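Long-range contacts in NeuRonal IgCAM-5 (Caenorhabditis elegans, PDB 6ON6), which probably serves as a neuronal cell-surface adhesion receptor of the immunoglobulin superfamily in neural wiring, its first immunoglobulin domain forming a homodimer: residues 7-13 / 101-105; 14-20 / 105-111; 36-42 / 91-97; 50-54 / 63-68. One frame throughout, in Å; residues are numbered along the deposited sequence.

Contact 1 of 4, residues 7-13 / 101-105; sequences TIQQPSM and TLSTG
This packing and water-bridged contact lies at the domain edge, where the N-terminal strand and the loop after it pass strand 101-110 of the other sheet. T7 and I8 are extended, but the T7 and T101 CA atoms, 6.7 Å apart, are too far for backbone pairing. I8 (mt) fills the gap: its CD1 lies 3.8 Å from T101 CG2 and 3.6 Å from L102 C. A long aliphatic side chain suits this bridge between sheets; I8 also packs on C28 and C93. The chain then kinks through a cis peptide before P11, the A-to-A' crossing by which, in V-type and I-type domains, the first strand changes sheets. S12 OG donates to Q9 O (2.7 Å) and S12 N to Q10 OE1 (2.9 Å). M13 takes left-handed angles (53/48), and its mmm side chain reaches F26. M13 O sits 3.1 Å from G105 CA, where a CB would clash, so glycine fits. S103, small and polar, packs against I8 (CD1 to S103 CB 3.9 Å) and M13 (CB to S103 OG 3.5 Å); its OG lies 3.2 Å from water 1. Water 2 donates to M13 O and T104 O (2.5 Å each).

Contact 2 of 4, residues 14-20 / 105-111; sequences SSAVALL and GELDVKV. With NAG (2-acetamido-2-deoxy-beta-D-glucopyranose), chain C.
The parallel pairing of strands A' and G, familiar from V-type and I-type immunoglobulin domains, joins strand 16-19 to strand 105-110. Both strands are extended; their axes approach to 4.7 Å at 24°, the pairs running from A16–L107 to L19–K110. The ladder runs A16 N to E106 O (2.8 Å), D108 N to A16 O (2.9 Å), A18 N to D108 O (3.0 Å) and K110 N to A18 O (2.8 Å). At its end L20 N bonds K110 O weakly (3.5 Å), water 3 accepting from L20 N (2.8 Å) and donating to K110 O (2.5 Å). At the start, S15 OG accepts from E106 N (3.0 Å). On the inner face, small A16 and A18 leave space for L107 (tp), its CD1 4.3 Å from A16 CB and 4.2 Å from A18 CB. Outside, beside V17 and L19, K110 curls back (chi1, chi2 m) so that NZ meets D108 OD2 at 2.7 Å. Alongside lies the N90 glycan, its NAG N2 donating to E106 OE2 at 2.9 Å.

Contact 3 of 4, residues 36-42 / 91-97; sequences HMVAFVK and YSCQINT
V41, H36 and Q94 give up the most surface in this antiparallel pairing of strands 38-42 and 91-95, the C and F strands of an immunoglobulin domain. The axes come within 4.6 Å, with N-to-C directions 154° apart. V41 (chi1 t) forms a hydrogen-bonded pair with S92: V41 N to S92 O and S92 N to V41 O are both 2.9 Å. Its CB lies 4.1 Å from S92 OG, the compact side chain fitting between S92 and Q94. Q94 pairs likewise with A39, N to O 2.8 Å in each direction; its CG rests 4.2 Å from A39 CB, small alanine leaving room. H36 (chi1 m) closes the end, T97 CG2 over its ring 3.8 Å from the centroid. There N96, centre of an inverse gamma turn, accepts a hydrogen bond from M37 N at OD1 (2.8 Å) and donates its own N to M37 O (3.2 Å).

The face carrying V38, F40, C93, Y91 and K42, opposite that of A39, V41 and Q94, looks into the sandwich. The F40 ring lies over C93 CB (centroid 3.9 Å), beside the C93–C28 disulfide, and K42 CG over the Y91 ring (4.0 Å), while K42 NZ is salt-bridged to D44. Strands 48-52 and 101-110 flank the pair, W76 and L78 of strand 75-80 pack on F40, and the other face packs against P47 and L49 of the second subunit.

Contact 4 of 4, residues 50-54 / 63-68; sequences LSFDE and YELKPR
Strand 63-67 begins with Y63 (chi1 m), whose ring offers a face to L50 CD2, 4.1 Å from the centroid and 3.7 Å from Y63 CZ, an apolar, buried fit. E64 is out of reach of 50-54 and pairs through its backbone with T79. L65 (tp) turns inward: its CD2 meets S51 CB at 3.8 Å and D53 O at 3.4 Å, while water 4 donates to L65 O (3.0 Å) and E54 O (2.7 Å). These contacts span the gap between the C' and D strands, in different sheets of the immunoglobulin sandwich; L50 and S51 form a classic beta bulge, both facing F40. K66 points its CA-to-CB bond away, as suits an exposed lysine. P67 packs its CG against E54 CB (3.7 Å), their CA atoms 5.4 Å apart. At R68 the chain turns a corner with left-handed angles (61/44), and the extended arginine places NE 2.9 Å from E54 OE2 in a hydrogen-bonded salt bridge; D53 OD1 stays 4.2 Å from R68 NH2.

Overall arrangement
Contact 3 is the buried one; the other three are only partly buried. Contacts 2 and 3 are true strand ladders, parallel and antiparallel, whereas contacts 1 and 4, on opposite sides of the chain's centre, span the sheets by side chains, water and, in contact 1, one close backbone approach. Contacts 1 and 2 share G105 and strand 101-110, which bonds to strand 89-95 of contact 3; contact 4 meets contact 3 through strand 48-52, F40 O accepting from L50 N at 2.8 Å. Contacts 2 and 4 hold salt bridges within their own segments (D108–K110, E54–R68), while K42 of contact 3 pairs outside with D44. Contact 3 meets the second subunit most broadly; contacts 1 and 4 reach it with one or two residues.

Contact 1 of 4, residues 7-13 / 101-105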
# COMPACT_ATOMS: atom_id res chain seq x y z
N THR A 7 6.39 -7.41 -16.45
CA THR A 7 7.50 -6.48 -16.45
C THR A 7 6.93 -5.08 -16.62
O THR A 7 5.84 -4.89 -17.17
CB THR A 7 8.54 -6.83 -17.55
OG1 THR A 7 7.86 -6.95 -18.80
CG2 THR A 7 9.29 -8.13 -17.21
N ILE A 8 7.71 -4.10 -16.23
CA ILE A 8 7.26 -2.71 -16.35
C ILE A 8 8.03 -2.05 -17.48
O ILE A 8 9.27 -2.00 -17.46
CB ILE A 8 7.37 -1.96 -15.02
CG1 ILE A 8 6.36 -2.54 -14.01
CG2 ILE A 8 7.11 -0.51 -15.25
CD1 ILE A 8 6.53 -2.06 -12.57
N GLN A 9 7.30 -1.62 -18.50
CA GLN A 9 7.93 -1.08 -19.70
C GLN A 9 8.53 0.26 -19.38
O GLN A 9 7.94 1.05 -18.63
CB GLN A 9 6.85 -0.88 -20.74
CG GLN A 9 7.34 -0.18 -21.99
CD GLN A 9 6.39 -0.40 -23.12
OE1 GLN A 9 5.94 -1.51 -23.35
NE2 GLN A 9 6.02 0.67 -23.79
N GLN A 10 9.61 0.57 -19.93
CA GLN A 10 10.21 1.86 -19.66
C GLN A 10 10.11 2.79 -20.86
O GLN A 10 10.30 2.35 -21.99
CB GLN A 10 11.67 1.70 -19.26
CG GLN A 10 11.85 1.05 -17.91
CD GLN A 10 11.21 1.85 -16.75
OE1 GLN A 10 11.05 3.07 -16.82
NE2 GLN A 10 10.85 1.14 -15.68
N PRO A 11 9.86 4.09 -20.65
CA PRO A 11 9.75 4.76 -19.36
C PRO A 11 8.39 4.55 -18.70
O PRO A 11 7.35 4.63 -19.35
CB PRO A 11 9.89 6.24 -19.73
CG PRO A 11 9.37 6.33 -21.10
CD PRO A 11 9.77 5.04 -21.77
N SER A 12 8.42 4.25 -17.40
CA SER A 12 7.26 4.21 -16.52
C SER A 12 7.63 4.95 -15.25
O SER A 12 8.80 4.99 -14.88
CB SER A 12 6.80 2.78 -16.12
OG SER A 12 6.00 2.14 -17.13
N MET A 13 6.64 5.58 -14.60
CA MET A 13 6.87 6.25 -13.31
C MET A 13 8.03 7.23 -13.41
O MET A 13 8.94 7.26 -12.58
CB MET A 13 7.05 5.25 -12.18
CG MET A 13 5.91 4.23 -12.08
SD MET A 13 4.30 5.02 -11.80
CE MET A 13 4.47 5.68 -10.17
N THR A 101 7.55 -6.74 -8.63
CA THR A 101 7.93 -5.90 -9.75
C THR A 101 7.42 -4.51 -9.43
O THR A 101 6.26 -4.36 -9.01
CB THR A 101 7.27 -6.43 -11.01
OG1 THR A 101 7.66 -7.80 -11.19
CG2 THR A 101 7.73 -5.63 -12.19
N LEU A 102 8.30 -3.52 -9.54
CA LEU A 102 7.90 -2.17 -9.18
C LEU A 102 8.75 -1.14 -9.90
O LEU A 102 9.81 -1.43 -10.48
CB LEU A 102 7.97 -1.97 -7.68
CG LEU A 102 9.28 -1.99 -6.92
CD1 LEU A 102 9.91 -0.61 -6.91
CD2 LEU A 102 8.98 -2.44 -5.51
N SER A 103 8.23 0.08 -9.94
CA SER A 103 8.85 1.22 -10.58
C SER A 103 8.45 2.44 -9.75
O SER A 103 7.28 2.57 -9.32
CB SER A 103 8.25 1.38 -11.96
OG SER A 103 8.92 2.38 -12.68
N THR A 104 9.40 3.36 -9.55
CA THR A 104 9.22 4.52 -8.68
C THR A 104 9.66 5.80 -9.38
O THR A 104 10.66 5.82 -10.11
CB THR A 104 10.08 4.38 -7.45
OG1 THR A 104 9.77 3.15 -6.78
CG2 THR A 104 9.83 5.55 -6.45
N GLY A 105 8.91 6.89 -9.16
CA GLY A 105 9.32 8.19 -9.63
C GLY A 105 9.05 9.24 -8.56
O GLY A 105 8.22 9.04 -7.67
O HOH W 1 11.03 4.69 -13.08
O HOH W 2 11.35 6.64 -12.39

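Contact 2 of 4, residues 14-20 / 105-111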
# COMPACT_ATOMS: atom_id res chain seq x y z
N SER A 14 7.99 8.05 -14.47
CA SER A 14 8.97 9.10 -14.66
C SER A 14 8.83 10.18 -13.59
O SER A 14 7.72 10.59 -13.21
CB SER A 14 8.76 9.73 -16.02
OG SER A 14 9.05 8.75 -17.03
N SER A 15 9.96 10.65 -13.09
CA SER A 15 9.92 11.78 -12.17
C SER A 15 9.32 13.01 -12.84
O SER A 15 9.33 13.16 -14.07
CB SER A 15 11.29 12.11 -11.64
OG SER A 15 11.73 11.02 -10.85
N ALA A 16 8.73 13.88 -12.02
CA ALA A 16 8.01 15.04 -12.52
C ALA A 16 8.21 16.21 -11.56
O ALA A 16 8.58 16.03 -10.40
CB ALA A 16 6.52 14.76 -12.61
N VAL A 17 7.94 17.42 -12.06
CA VAL A 17 7.92 18.62 -11.23
C VAL A 17 6.59 19.33 -11.45
O VAL A 17 5.93 19.15 -12.46
CB VAL A 17 9.12 19.55 -11.52
CG1 VAL A 17 10.41 18.93 -11.09
CG2 VAL A 17 9.18 20.03 -13.00
N ALA A 18 6.20 20.17 -10.48
CA ALA A 18 4.89 20.83 -10.58
C ALA A 18 4.90 22.07 -9.71
O ALA A 18 5.58 22.11 -8.69
CB ALA A 18 3.79 19.90 -10.09
N LEU A 19 4.13 23.06 -10.14
CA LEU A 19 3.78 24.18 -9.27
C LEU A 19 2.55 23.84 -8.45
O LEU A 19 1.77 22.97 -8.82
CB LEU A 19 3.47 25.42 -10.11
CG LEU A 19 4.61 25.97 -10.98
CD1 LEU A 19 4.20 27.20 -11.77
CD2 LEU A 19 5.95 26.15 -10.29
N LEU A 20 2.34 24.57 -7.35
CA LEU A 20 1.11 24.37 -6.58
C LEU A 20 -0.11 24.50 -7.48
O LEU A 20 -0.22 25.46 -8.26
CB LEU A 20 0.98 25.40 -5.44
CG LEU A 20 2.05 25.38 -4.36
CD1 LEU A 20 1.73 26.42 -3.33
CD2 LEU A 20 2.14 24.00 -3.73
N GLY A 105 8.91 6.89 -9.16
CA GLY A 105 9.32 8.19 -9.63
C GLY A 105 9.05 9.24 -8.56
O GLY A 105 8.22 9.04 -7.67
N GLU A 106 9.78 10.34 -8.65
CA GLU A 106 9.66 11.42 -7.66
C GLU A 106 8.81 12.55 -8.19
O GLU A 106 8.88 12.91 -9.38
CB GLU A 106 11.05 11.98 -7.35
CG GLU A 106 11.05 12.87 -6.11
CD GLU A 106 12.43 12.96 -5.42
OE1 GLU A 106 13.44 12.41 -5.93
OE2 GLU A 106 12.48 13.59 -4.34
N LEU A 107 8.01 13.16 -7.30
CA LEU A 107 7.33 14.41 -7.59
C LEU A 107 8.02 15.50 -6.79
O LEU A 107 8.06 15.44 -5.55
CB LEU A 107 5.86 14.34 -7.22
CG LEU A 107 5.04 15.63 -7.40
CD1 LEU A 107 5.10 16.12 -8.84
CD2 LEU A 107 3.60 15.43 -7.00
N ASP A 108 8.55 16.48 -7.49
CA ASP A 108 9.09 17.69 -6.87
C ASP A 108 8.04 18.80 -6.97
O ASP A 108 7.45 18.99 -8.03
CB ASP A 108 10.35 18.09 -7.65
CG ASP A 108 11.22 19.06 -6.91
OD1 ASP A 108 10.92 19.39 -5.75
OD2 ASP A 108 12.23 19.50 -7.51
N VAL A 109 7.81 19.51 -5.88
CA VAL A 109 6.80 20.57 -5.88
C VAL A 109 7.49 21.91 -5.67
O VAL A 109 8.19 22.11 -4.67
CB VAL A 109 5.69 20.33 -4.84
CG1 VAL A 109 4.67 21.47 -4.87
CG2 VAL A 109 5.04 18.96 -5.12
N LYS A 110 7.27 22.84 -6.60
CA LYS A 110 7.83 24.19 -6.52
C LYS A 110 6.78 25.16 -5.98
O LYS A 110 5.62 25.12 -6.39
CB LYS A 110 8.25 24.67 -7.91
CG LYS A 110 9.35 23.85 -8.55
CD LYS A 110 10.71 24.20 -7.94
CE LYS A 110 11.74 23.20 -8.40
NZ LYS A 110 11.19 21.86 -8.14
N VAL A 111 7.19 26.04 -5.07
CA VAL A 111 6.29 27.09 -4.58
C VAL A 111 6.56 28.42 -5.27
O VAL A 111 7.44 29.17 -4.86
CB VAL A 111 6.36 27.25 -3.06
CG1 VAL A 111 5.48 28.41 -2.64
CG2 VAL A 111 5.93 25.96 -2.37
C1 NAG C . 12.73 9.55 -3.30
C2 NAG C . 13.18 10.54 -2.22
C3 NAG C . 14.62 11.00 -2.46
C4 NAG C . 15.55 9.82 -2.68
C5 NAG C . 14.99 8.89 -3.75
C6 NAG C . 15.81 7.63 -3.94
C7 NAG C . 11.72 12.16 -1.09
C8 NAG C . 12.08 11.45 0.18
N2 NAG C . 12.28 11.69 -2.21
O3 NAG C . 15.05 11.75 -1.33
O4 NAG C . 16.84 10.28 -3.07
O5 NAG C . 13.67 8.48 -3.38
O6 NAG C . 15.43 6.93 -5.12
O7 NAG C . 10.96 13.13 -1.11
O HOH W 3 3.96 26.87 -6.93

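Contact 3 of 4, residues 36-42 / 91-97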
# COMPACT_ATOMS: atom_id res chain seq x y z
N HIS A 36 -2.12 -10.73 -12.38
CA HIS A 36 -1.52 -10.04 -11.26
C HIS A 36 -2.21 -8.71 -11.00
O HIS A 36 -2.91 -8.16 -11.85
CB HIS A 36 -0.03 -9.88 -11.50
CG HIS A 36 0.73 -11.15 -11.34
ND1 HIS A 36 1.01 -11.99 -12.40
CD2 HIS A 36 1.26 -11.74 -10.24
CE1 HIS A 36 1.69 -13.03 -11.95
NE2 HIS A 36 1.86 -12.90 -10.65
N MET A 37 -2.02 -8.21 -9.79
CA MET A 37 -2.63 -6.97 -9.32
C MET A 37 -1.61 -5.84 -9.31
O MET A 37 -0.45 -6.06 -8.92
CB MET A 37 -3.14 -7.17 -7.90
CG MET A 37 -4.27 -8.15 -7.79
SD MET A 37 -5.80 -7.45 -8.40
CE MET A 37 -5.90 -8.16 -10.03
N VAL A 38 -2.07 -4.63 -9.63
CA VAL A 38 -1.25 -3.41 -9.63
C VAL A 38 -1.72 -2.53 -8.47
O VAL A 38 -2.92 -2.28 -8.32
CB VAL A 38 -1.42 -2.62 -10.93
CG1 VAL A 38 -0.63 -1.34 -10.90
CG2 VAL A 38 -0.94 -3.44 -12.12
N ALA A 39 -0.76 -2.03 -7.70
CA ALA A 39 -1.08 -1.08 -6.63
C ALA A 39 -0.18 0.13 -6.77
O ALA A 39 0.98 0.01 -7.13
CB ALA A 39 -0.90 -1.73 -5.24
N PHE A 40 -0.71 1.33 -6.49
CA PHE A 40 0.10 2.54 -6.43
C PHE A 40 0.23 2.96 -4.98
O PHE A 40 -0.75 2.95 -4.24
CB PHE A 40 -0.53 3.71 -7.19
CG PHE A 40 -0.36 3.61 -8.67
CD1 PHE A 40 0.61 4.35 -9.33
CD2 PHE A 40 -1.19 2.81 -9.42
CE1 PHE A 40 0.78 4.25 -10.72
CE2 PHE A 40 -1.02 2.71 -10.80
CZ PHE A 40 -0.08 3.48 -11.43
N VAL A 41 1.44 3.32 -4.57
CA VAL A 41 1.71 3.66 -3.18
C VAL A 41 2.57 4.92 -3.14
O VAL A 41 3.34 5.19 -4.06
CB VAL A 41 2.39 2.45 -2.49
CG1 VAL A 41 2.72 2.73 -1.10
CG2 VAL A 41 1.49 1.22 -2.51
N LYS A 42 2.39 5.74 -2.11
CA LYS A 42 3.29 6.86 -1.86
C LYS A 42 4.20 6.50 -0.70
O LYS A 42 3.70 6.09 0.36
CB LYS A 42 2.52 8.13 -1.47
CG LYS A 42 3.43 9.33 -1.61
CD LYS A 42 2.94 10.52 -0.91
CE LYS A 42 4.01 11.57 -1.01
NZ LYS A 42 3.62 12.69 -0.16
N TYR A 91 6.50 8.05 -5.62
CA TYR A 91 5.30 7.31 -5.96
C TYR A 91 5.76 6.05 -6.64
O TYR A 91 6.62 6.10 -7.54
CB TYR A 91 4.41 8.12 -6.92
CG TYR A 91 3.80 9.33 -6.21
CD1 TYR A 91 4.58 10.46 -5.97
CD2 TYR A 91 2.49 9.31 -5.69
CE1 TYR A 91 4.05 11.58 -5.26
CE2 TYR A 91 1.99 10.43 -5.01
CZ TYR A 91 2.78 11.50 -4.82
OH TYR A 91 2.21 12.54 -4.13
N SER A 92 5.20 4.92 -6.25
CA SER A 92 5.62 3.68 -6.86
C SER A 92 4.41 2.89 -7.36
O SER A 92 3.32 2.95 -6.80
CB SER A 92 6.55 2.94 -5.89
OG SER A 92 5.78 2.39 -4.86
N CYS A 93 4.58 2.16 -8.46
CA CYS A 93 3.57 1.18 -8.81
C CYS A 93 4.20 -0.17 -8.56
O CYS A 93 5.39 -0.36 -8.82
CB CYS A 93 3.02 1.30 -10.24
SG CYS A 93 4.06 0.70 -11.45
N GLN A 94 3.42 -1.08 -8.01
CA GLN A 94 3.96 -2.38 -7.64
C GLN A 94 2.99 -3.47 -8.05
O GLN A 94 1.77 -3.27 -8.01
CB GLN A 94 4.37 -2.39 -6.18
CG GLN A 94 3.28 -2.28 -5.24
CD GLN A 94 3.81 -2.05 -3.82
OE1 GLN A 94 4.44 -1.03 -3.53
NE2 GLN A 94 3.60 -3.02 -2.96
N ILE A 95 3.54 -4.60 -8.55
CA ILE A 95 2.75 -5.73 -9.00
C ILE A 95 3.06 -6.91 -8.11
O ILE A 95 4.21 -7.07 -7.69
CB ILE A 95 3.17 -6.09 -10.43
CG1 ILE A 95 3.27 -4.82 -11.29
CG2 ILE A 95 2.17 -7.03 -11.01
CD1 ILE A 95 4.06 -5.00 -12.59
N ASN A 96 2.02 -7.68 -7.76
CA ASN A 96 2.16 -8.79 -6.80
C ASN A 96 2.79 -10.04 -7.37
O ASN A 96 2.32 -11.15 -7.11
CB ASN A 96 0.84 -9.14 -6.11
CG ASN A 96 -0.19 -9.61 -7.08
OD1 ASN A 96 -0.01 -9.51 -8.30
ND2 ASN A 96 -1.28 -10.15 -6.55
N THR A 97 3.86 -9.85 -8.12
CA THR A 97 4.65 -10.98 -8.55
C THR A 97 5.57 -11.43 -7.43
O THR A 97 5.77 -10.75 -6.41
CB THR A 97 5.48 -10.57 -9.74
OG1 THR A 97 6.23 -9.38 -9.42
CG2 THR A 97 4.59 -10.33 -10.95

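Contact 4 of 4, residues 50-54 / 63-68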
# COMPACT_ATOMS: atom_id res chain seq x y z
N LEU A 50 -2.53 4.29 -2.50
CA LEU A 50 -3.28 5.22 -3.33
C LEU A 50 -4.30 4.53 -4.22
O LEU A 50 -5.38 5.09 -4.44
CB LEU A 50 -2.33 6.05 -4.20
CG LEU A 50 -1.24 6.79 -3.45
CD1 LEU A 50 -0.33 7.53 -4.42
CD2 LEU A 50 -1.85 7.78 -2.47
N SER A 51 -4.02 3.31 -4.70
CA SER A 51 -4.98 2.58 -5.51
C SER A 51 -4.63 1.11 -5.45
O SER A 51 -3.47 0.76 -5.21
CB SER A 51 -5.00 3.03 -6.97
OG SER A 51 -3.75 2.76 -7.60
N PHE A 52 -5.64 0.28 -5.66
CA PHE A 52 -5.47 -1.17 -5.73
C PHE A 52 -6.28 -1.68 -6.91
O PHE A 52 -7.47 -1.40 -7.00
CB PHE A 52 -5.95 -1.85 -4.44
CG PHE A 52 -5.77 -3.33 -4.48
CD1 PHE A 52 -4.53 -3.91 -4.27
CD2 PHE A 52 -6.83 -4.15 -4.80
CE1 PHE A 52 -4.36 -5.28 -4.34
CE2 PHE A 52 -6.66 -5.53 -4.88
CZ PHE A 52 -5.42 -6.09 -4.65
N ASP A 53 -5.64 -2.45 -7.79
CA ASP A 53 -6.35 -2.93 -8.97
C ASP A 53 -6.98 -1.73 -9.67
O ASP A 53 -6.26 -0.77 -9.99
CB ASP A 53 -7.35 -4.03 -8.54
CG ASP A 53 -7.89 -4.85 -9.71
OD1 ASP A 53 -7.28 -4.85 -10.80
OD2 ASP A 53 -8.95 -5.50 -9.51
N GLU A 54 -8.30 -1.70 -9.86
CA GLU A 54 -8.90 -0.67 -10.71
C GLU A 54 -9.52 0.49 -9.96
O GLU A 54 -10.15 1.35 -10.60
CB GLU A 54 -9.92 -1.30 -11.65
CG GLU A 54 -9.23 -2.21 -12.64
CD GLU A 54 -10.17 -2.87 -13.58
OE1 GLU A 54 -11.29 -2.34 -13.80
OE2 GLU A 54 -9.79 -3.94 -14.09
N TYR A 63 -7.09 11.93 -6.28
CA TYR A 63 -6.36 10.95 -7.07
C TYR A 63 -7.36 10.37 -8.03
O TYR A 63 -8.51 10.07 -7.65
CB TYR A 63 -5.93 9.84 -6.18
CG TYR A 63 -4.99 10.28 -5.12
CD1 TYR A 63 -3.70 10.68 -5.44
CD2 TYR A 63 -5.40 10.34 -3.81
CE1 TYR A 63 -2.84 11.11 -4.46
CE2 TYR A 63 -4.56 10.75 -2.83
CZ TYR A 63 -3.28 11.13 -3.15
OH TYR A 63 -2.46 11.55 -2.15
N GLU A 64 -6.92 10.21 -9.25
CA GLU A 64 -7.71 9.54 -10.25
C GLU A 64 -6.88 8.40 -10.78
O GLU A 64 -5.65 8.49 -10.87
CB GLU A 64 -8.14 10.49 -11.38
CG GLU A 64 -8.89 11.72 -10.90
CD GLU A 64 -9.41 12.57 -12.04
OE1 GLU A 64 -9.06 12.27 -13.20
OE2 GLU A 64 -10.19 13.53 -11.77
N LEU A 65 -7.55 7.33 -11.10
CA LEU A 65 -6.87 6.20 -11.70
C LEU A 65 -7.60 5.84 -12.97
O LEU A 65 -8.83 5.68 -12.95
CB LEU A 65 -6.85 4.99 -10.77
CG LEU A 65 -6.22 3.74 -11.37
CD1 LEU A 65 -4.74 3.93 -11.50
CD2 LEU A 65 -6.56 2.59 -10.46
N LYS A 66 -6.85 5.74 -14.06
CA LYS A 66 -7.37 5.21 -15.31
C LYS A 66 -6.69 3.87 -15.51
O LYS A 66 -5.55 3.82 -16.00
CB LYS A 66 -7.11 6.16 -16.47
CG LYS A 66 -7.97 7.40 -16.34
CD LYS A 66 -7.87 8.32 -17.53
CE LYS A 66 -6.47 8.92 -17.67
NZ LYS A 66 -6.29 10.08 -16.73
N PRO A 67 -7.30 2.79 -15.06
CA PRO A 67 -6.63 1.49 -15.07
C PRO A 67 -6.87 0.87 -16.42
O PRO A 67 -7.93 1.05 -17.03
CB PRO A 67 -7.41 0.72 -14.00
CG PRO A 67 -8.76 1.26 -14.04
CD PRO A 67 -8.60 2.75 -14.36
N ARG A 68 -5.86 0.15 -16.91
CA ARG A 68 -6.00 -0.72 -18.07
C ARG A 68 -6.40 0.06 -19.30
O ARG A 68 -7.32 -0.33 -20.01
CB ARG A 68 -7.01 -1.86 -17.84
CG ARG A 68 -6.67 -2.86 -16.78
CD ARG A 68 -7.70 -3.97 -16.72
NE ARG A 68 -7.43 -4.84 -15.59
CZ ARG A 68 -6.52 -5.80 -15.59
NH1 ARG A 68 -5.80 -6.03 -16.68
NH2 ARG A 68 -6.33 -6.53 -14.50
O HOH W 4 -10.60 3.86 -11.44